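Local atomic coordinates of short chain dehydrogenase/reductase (PDB entry 4IUY), a protein that probably catalyses NAD(P)(H)-dependent oxidation or reduction of a substrate not yet identified, as a Rossmann-fold member of the short-chain dehydrogenase/reductase family. Residues G209-E214 against V238-L243. Sequence-based numbering, arbitrary orientation.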
loop_
_atom_site.group_PDB
_atom_site.type_symbol
_atom_site.label_atom_id
_atom_site.label_comp_id
_atom_site.label_asym_id
_atom_site.label_seq_id
_atom_site.Cartn_x
_atom_site.Cartn_y
_atom_site.Cartn_z
ATOM N N GLY D 209 3.799 8.476 -14.726
ATOM C CA GLY D 209 5.043 9.014 -14.185
ATOM C C GLY D 209 5.330 10.382 -14.784
ATOM O O GLY D 209 4.417 11.049 -15.234
ATOM N N TYR D 210 6.590 10.801 -14.813
ATOM C CA TYR D 210 6.940 12.083 -15.397
ATOM C C TYR D 210 6.887 12.045 -16.909
ATOM O O TYR D 210 7.592 11.276 -17.561
ATOM C CB TYR D 210 8.313 12.553 -14.931
ATOM C CG TYR D 210 8.350 12.956 -13.478
ATOM C CD1 TYR D 210 8.054 14.260 -13.088
ATOM C CD2 TYR D 210 8.667 12.037 -12.490
ATOM C CE1 TYR D 210 8.091 14.632 -11.740
ATOM C CE2 TYR D 210 8.695 12.398 -11.148
ATOM C CZ TYR D 210 8.420 13.681 -10.781
ATOM O OH TYR D 210 8.457 14.002 -9.445
HETATM N N MSE D 211 6.033 12.888 -17.465
HETATM C CA MSE D 211 5.857 12.912 -18.903
HETATM C C MSE D 211 6.665 14.001 -19.523
HETATM O O MSE D 211 6.690 15.127 -19.029
HETATM C CB MSE D 211 4.396 13.073 -19.260
HETATM C CG MSE D 211 3.628 11.862 -18.810
HETATM SE SE MSE D 211 1.762 12.102 -19.042
HETATM C CE MSE D 211 1.373 13.370 -17.625
ATOM N N ILE D 212 7.352 13.650 -20.601
ATOM C CA ILE D 212 8.127 14.633 -21.313
ATOM C C ILE D 212 7.194 15.670 -21.973
ATOM O O ILE D 212 6.582 15.426 -23.021
ATOM C CB ILE D 212 9.149 13.958 -22.254
ATOM C CG1 ILE D 212 9.842 15.027 -23.096
ATOM C CG2 ILE D 212 8.483 12.879 -23.107
ATOM C CD1 ILE D 212 10.540 16.074 -22.256
ATOM N N THR D 213 7.055 16.804 -21.283
ATOM C CA THR D 213 6.186 17.897 -21.706
ATOM C C THR D 213 6.964 19.213 -21.698
ATOM O O THR D 213 8.153 19.236 -21.353
ATOM C CB THR D 213 4.964 18.061 -20.781
ATOM O OG1 THR D 213 5.377 18.595 -19.518
ATOM C CG2 THR D 213 4.250 16.733 -20.574
ATOM N N GLU D 214 6.292 20.302 -22.070
ATOM C CA GLU D 214 6.950 21.606 -22.224
ATOM C C GLU D 214 6.869 22.560 -21.023
ATOM O O GLU D 214 7.642 23.515 -20.929
ATOM C CB GLU D 214 6.420 22.292 -23.485
ATOM C CG GLU D 214 6.425 21.366 -24.702
ATOM C CD GLU D 214 7.783 20.707 -24.939
ATOM O OE1 GLU D 214 7.817 19.483 -25.189
ATOM O OE2 GLU D 214 8.815 21.410 -24.871
ATOM N N VAL D 238 7.938 9.114 -19.434
ATOM C CA VAL D 238 6.685 8.580 -19.954
ATOM C C VAL D 238 6.279 9.272 -21.238
ATOM O O VAL D 238 6.369 10.488 -21.336
ATOM C CB VAL D 238 5.595 8.746 -18.899
ATOM C CG1 VAL D 238 4.250 8.241 -19.411
ATOM C CG2 VAL D 238 6.057 8.052 -17.570
ATOM N N GLU D 239 5.936 8.483 -22.252
ATOM C CA GLU D 239 5.381 9.009 -23.500
ATOM C C GLU D 239 3.872 8.917 -23.437
ATOM O O GLU D 239 3.347 7.954 -22.863
ATOM C CB GLU D 239 5.861 8.179 -24.690
ATOM C CG GLU D 239 7.369 8.185 -24.885
ATOM C CD GLU D 239 7.882 9.467 -25.507
ATOM O OE1 GLU D 239 7.057 10.314 -25.909
ATOM O OE2 GLU D 239 9.117 9.631 -25.601
ATOM N N PHE D 240 3.176 9.852 -24.089
ATOM C CA PHE D 240 1.698 9.846 -24.126
ATOM C C PHE D 240 1.149 8.493 -24.606
ATOM O O PHE D 240 0.174 7.987 -24.082
ATOM C CB PHE D 240 1.190 10.960 -25.044
ATOM C CG PHE D 240 1.308 12.342 -24.456
ATOM C CD1 PHE D 240 1.413 12.525 -23.082
ATOM C CD2 PHE D 240 1.335 13.459 -25.287
ATOM C CE1 PHE D 240 1.518 13.782 -22.552
ATOM C CE2 PHE D 240 1.445 14.729 -24.767
ATOM C CZ PHE D 240 1.528 14.896 -23.395
ATOM N N ASP D 241 1.799 7.926 -25.615
ATOM C CA ASP D 241 1.442 6.627 -26.164
ATOM C C ASP D 241 1.455 5.504 -25.146
ATOM O O ASP D 241 0.717 4.519 -25.310
ATOM C CB ASP D 241 2.370 6.245 -27.325
ATOM C CG ASP D 241 1.978 6.900 -28.622
ATOM O OD1 ASP D 241 0.794 7.281 -28.764
ATOM O OD2 ASP D 241 2.845 7.003 -29.510
ATOM N N ASP D 242 2.270 5.648 -24.095
ATOM C CA ASP D 242 2.318 4.608 -23.064
ATOM C C ASP D 242 0.961 4.436 -22.377
ATOM O O ASP D 242 0.706 3.380 -21.792
ATOM C CB ASP D 242 3.404 4.904 -22.013
ATOM C CG ASP D 242 4.819 4.832 -22.592
ATOM O OD1 ASP D 242 5.008 4.146 -23.626
ATOM O OD2 ASP D 242 5.740 5.467 -22.011
ATOM N N LEU D 243 0.113 5.467 -22.468
ATOM C CA LEU D 243 -1.188 5.531 -21.786
ATOM C C LEU D 243 -2.364 4.953 -22.579
ATOM O O LEU D 243 -3.444 4.705 -22.037
ATOM C CB LEU D 243 -1.531 6.993 -21.428
ATOM C CG LEU D 243 -0.386 7.683 -20.682
ATOM C CD1 LEU D 243 -0.735 9.135 -20.350
ATOM C CD2 LEU D 243 -0.050 6.883 -19.434
#
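Met-211 and Val-238 form the tight part of this contact. Their backbones make a single beta bridge, with CA atoms 4.5 Å apart. Val-238 N donates to Tyr-210 O at 2.9 Å, tilted moderately from the carbonyl plane. The return bond, from Ile-212 N to Val-238 O, is weak at 3.4 Å. The CA-H of Met-211 points at that same Val-238 oxygen. Met-211 is a selenomethionine. Its CG lies 3.7 Å from Val-238 CB and equally near CG1, while Val-238 CG2 packs against the backbone of Gly-209. The Met-211 chain runs extended at chi2 and bends at chi3 (-73°). Met-211 SE meets the Phe-240 ring at the edge, in plane, 3.9 Å from CE1. This is a Met-aromatic contact. Leu-243 CD1 touches Met-211 SE at 4.1 Å.

The fold is the parallel-sheet Rossmann fold of the SDR family. Residues 209-214 follow strand 202-208, and residues 238-243 lead into helix 244-251. The bridge thus joins the two loops at either end of the segment that holds helices 217-221 and 223-231, a region that commonly borders the substrate pocket in SDR enzymes. Phe-240 and Leu-243 also pack on Leu-39 of helix 38-49.

The other side is looser. Ile-212 CG2 lies against Val-238 O and reaches Glu-239 OE1 only at 4.1 Å, without a bond. The Ile-212 and Glu-239 side chains lie side by side. Glu-239 is solvent-exposed. Its backbone N is held by Asp-242 OD2 at 3.0 Å, from above the carboxylate plane. Thr-213 is poorly ordered. Its CG2 comes obliquely to Phe-240 CZ, while its OG1 hydrogen-bonds to Asn-216.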